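AP endonuclease, family 2 (Brucella melitensis biovar Abortus, PDB 3NGF) probably isomerises hydroxypyruvate as a manganese-binding TIM-barrel enzyme of the hyi family, related in sequence to family 2 AP endonucleases. Local coordinates at residues Arg218-Glu223 with Tyr248-Lys253. Sequence-based numbering, arbitrary orientation.
Sequences RHEPDE and YNPRGK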
loop_
_atom_site.group_PDB
_atom_site.type_symbol
_atom_site.label_atom_id
_atom_site.label_comp_id
_atom_site.label_asym_id
_atom_site.label_seq_id
_atom_site.Cartn_x
_atom_site.Cartn_y
_atom_site.Cartn_z
ATOM N N ARG A 218 -13.871 2.887 -8.094
ATOM C CA ARG A 218 -13.060 2.188 -7.077
ATOM C C ARG A 218 -13.686 0.867 -6.643
ATOM O O ARG A 218 -13.701 0.526 -5.468
ATOM C CB ARG A 218 -12.749 3.120 -5.903
ATOM C CG ARG A 218 -11.423 2.813 -5.212
ATOM C CD ARG A 218 -11.074 3.837 -4.145
ATOM N NE ARG A 218 -9.712 3.611 -3.657
ATOM C CZ ARG A 218 -9.063 4.416 -2.811
ATOM N NH1 ARG A 218 -9.651 5.490 -2.297
ATOM N NH2 ARG A 218 -7.827 4.117 -2.454
ATOM N N HIS A 219 -14.165 0.114 -7.629
ATOM C CA HIS A 219 -14.755 -1.207 -7.407
ATOM C C HIS A 219 -13.879 -2.299 -8.056
ATOM O O HIS A 219 -12.705 -2.066 -8.371
ATOM C CB HIS A 219 -16.206 -1.279 -7.944
ATOM C CG HIS A 219 -17.144 -0.240 -7.402
ATOM N ND1 HIS A 219 -17.300 0.006 -6.054
ATOM C CD2 HIS A 219 -18.032 0.567 -8.033
ATOM C CE1 HIS A 219 -18.208 0.955 -5.883
ATOM N NE2 HIS A 219 -18.676 1.306 -7.068
ATOM N N GLU A 220 -14.434 -3.497 -8.240
ATOM C CA GLU A 220 -13.722 -4.600 -8.882
ATOM C C GLU A 220 -13.003 -4.176 -10.161
ATOM O O GLU A 220 -13.563 -3.394 -10.951
ATOM C CB GLU A 220 -14.698 -5.728 -9.212
ATOM C CG GLU A 220 -15.126 -6.551 -7.998
ATOM C CD GLU A 220 -16.271 -5.955 -7.155
ATOM O OE1 GLU A 220 -16.756 -4.837 -7.425
ATOM O OE2 GLU A 220 -16.711 -6.654 -6.218
ATOM N N PRO A 221 -11.792 -4.722 -10.421
ATOM C CA PRO A 221 -11.005 -4.326 -11.613
ATOM C C PRO A 221 -11.492 -4.990 -12.918
ATOM O O PRO A 221 -10.689 -5.532 -13.685
ATOM C CB PRO A 221 -9.601 -4.828 -11.292
ATOM C CG PRO A 221 -9.850 -6.063 -10.435
ATOM C CD PRO A 221 -11.054 -5.692 -9.581
ATOM N N ASP A 222 -12.795 -5.014 -13.123
ATOM C CA ASP A 222 -13.377 -5.584 -14.327
ATOM C C ASP A 222 -14.378 -4.614 -14.936
ATOM O O ASP A 222 -15.226 -5.018 -15.723
ATOM C CB ASP A 222 -14.057 -6.907 -14.002
ATOM C CG ASP A 222 -15.196 -6.756 -13.024
ATOM O OD1 ASP A 222 -15.422 -5.645 -12.495
ATOM O OD2 ASP A 222 -15.879 -7.761 -12.816
ATOM N N GLU A 223 -14.308 -3.348 -14.531
ATOM C CA GLU A 223 -15.226 -2.326 -15.036
ATOM C C GLU A 223 -14.462 -1.018 -15.134
ATOM O O GLU A 223 -13.366 -0.888 -14.615
ATOM C CB GLU A 223 -16.429 -2.138 -14.104
ATOM C CG GLU A 223 -15.996 -1.607 -12.717
ATOM C CD GLU A 223 -17.105 -1.103 -11.824
ATOM O OE1 GLU A 223 -18.213 -1.681 -11.791
ATOM O OE2 GLU A 223 -16.840 -0.126 -11.106
ATOM N N TYR A 248 -10.028 -2.213 -3.359
ATOM C CA TYR A 248 -11.232 -1.705 -3.961
ATOM C C TYR A 248 -12.399 -1.956 -3.035
ATOM O O TYR A 248 -12.359 -2.826 -2.144
ATOM C CB TYR A 248 -11.461 -2.326 -5.349
ATOM C CG TYR A 248 -11.763 -3.827 -5.414
ATOM C CD1 TYR A 248 -12.981 -4.340 -4.985
ATOM C CD2 TYR A 248 -10.819 -4.725 -5.905
ATOM C CE1 TYR A 248 -13.270 -5.703 -5.071
ATOM C CE2 TYR A 248 -11.099 -6.103 -5.991
ATOM C CZ TYR A 248 -12.332 -6.579 -5.584
ATOM O OH TYR A 248 -12.619 -7.926 -5.700
ATOM N N ASN A 249 -13.440 -1.183 -3.263
ATOM C CA ASN A 249 -14.701 -1.338 -2.540
ATOM C C ASN A 249 -15.642 -2.173 -3.381
ATOM O O ASN A 249 -16.070 -1.736 -4.449
ATOM C CB ASN A 249 -15.314 0.023 -2.272
ATOM C CG ASN A 249 -14.365 0.951 -1.569
ATOM O OD1 ASN A 249 -13.748 0.586 -0.539
ATOM N ND2 ASN A 249 -14.262 2.180 -2.076
ATOM N N PRO A 250 -15.977 -3.382 -2.918
ATOM C CA PRO A 250 -16.800 -4.223 -3.802
ATOM C C PRO A 250 -18.124 -3.551 -4.169
ATOM O O PRO A 250 -18.728 -2.874 -3.319
ATOM C CB PRO A 250 -17.010 -5.488 -2.962
ATOM C CG PRO A 250 -15.799 -5.537 -2.032
ATOM C CD PRO A 250 -15.562 -4.100 -1.686
ATOM N N ARG A 251 -18.571 -3.720 -5.414
ATOM C CA ARG A 251 -19.895 -3.226 -5.843
ATOM C C ARG A 251 -21.010 -3.677 -4.912
ATOM O O ARG A 251 -21.874 -2.888 -4.517
ATOM C CB ARG A 251 -20.227 -3.740 -7.245
ATOM C CG ARG A 251 -19.632 -2.957 -8.384
ATOM C CD ARG A 251 -20.130 -3.526 -9.716
ATOM N NE ARG A 251 -19.653 -4.896 -9.905
ATOM C CZ ARG A 251 -18.507 -5.244 -10.489
ATOM N NH1 ARG A 251 -17.694 -4.329 -11.004
ATOM N NH2 ARG A 251 -18.165 -6.530 -10.567
ATOM N N GLY A 252 -21.013 -4.966 -4.603
ATOM C CA GLY A 252 -22.006 -5.545 -3.718
ATOM C C GLY A 252 -21.324 -6.467 -2.733
ATOM O O GLY A 252 -20.372 -6.072 -2.065
ATOM N N LYS A 253 -21.820 -7.698 -2.642
ATOM C CA LYS A 253 -21.198 -8.714 -1.793
ATOM C C LYS A 253 -19.810 -9.027 -2.342
ATOM O O LYS A 253 -19.662 -9.234 -3.539
ATOM C CB LYS A 253 -22.041 -9.984 -1.789
ATOM C CG LYS A 253 -21.466 -11.118 -0.946
ATOM C CD LYS A 253 -22.401 -12.328 -0.968
ATOM C CE LYS A 253 -21.897 -13.443 -0.068
ATOM N NZ LYS A 253 -21.742 -12.944 1.325
HETATM O O HOH W 1 -15.117 -8.468 -5.016
HETATM O O HOH W 2 -19.324 -7.148 -5.527
#
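Glu220 lies across one face of the Tyr248 ring, its CA 3.8 Å from the ring centroid in a CH-pi contact. Pro221 CD packs against Tyr248 CE2 at 3.6 Å, coming in obliquely. The Glu220 chain bends at chi2 (83°), which swings CD back toward Arg251. There OE1 accepts the backbone N of Arg251 through its syn lone pair, at 2.9 Å and nearly straight (171°). The same OE1 sits 3.5 Å above the centre of the Arg251 guanidinium, a long salt bridge of charges alone, with no N-H pointing at it. OE2 takes two waters, one bridging to Tyr248 OH, the other to Gly252 N and Lys253 O. Two more carboxylates hold the Arg251 tip. Asp222 meets it tip to tip and nearly coplanar, OD1 accepting NH1 at 3.0 Å; its bonds to NH2 are weak. Glu223 slides past in the opposite direction, and NH1 reaches its OE1 at 2.8 Å from above the carboxylate plane. The guanidinium would tend to keep the three clustered carboxylates ionised. His219 ND1 donates to Asn249 O at 2.7 Å, in the plane of the imidazole, while Arg251 CA lies over one ring face toward the rim. Asn249 N returns a bond to Arg218 O. Glu223 OE2 and His219 N both bond Ser214 OG, and Trp260 NE1 bonds Tyr248 OH. Arg218 extends toward the manganese site, close to the side chains of Asp185 and Glu247. The contact thus ties together the loops following strands 207-212 and 243-246, at the catalytic, C-terminal end of a xylose isomerase-like TIM barrel.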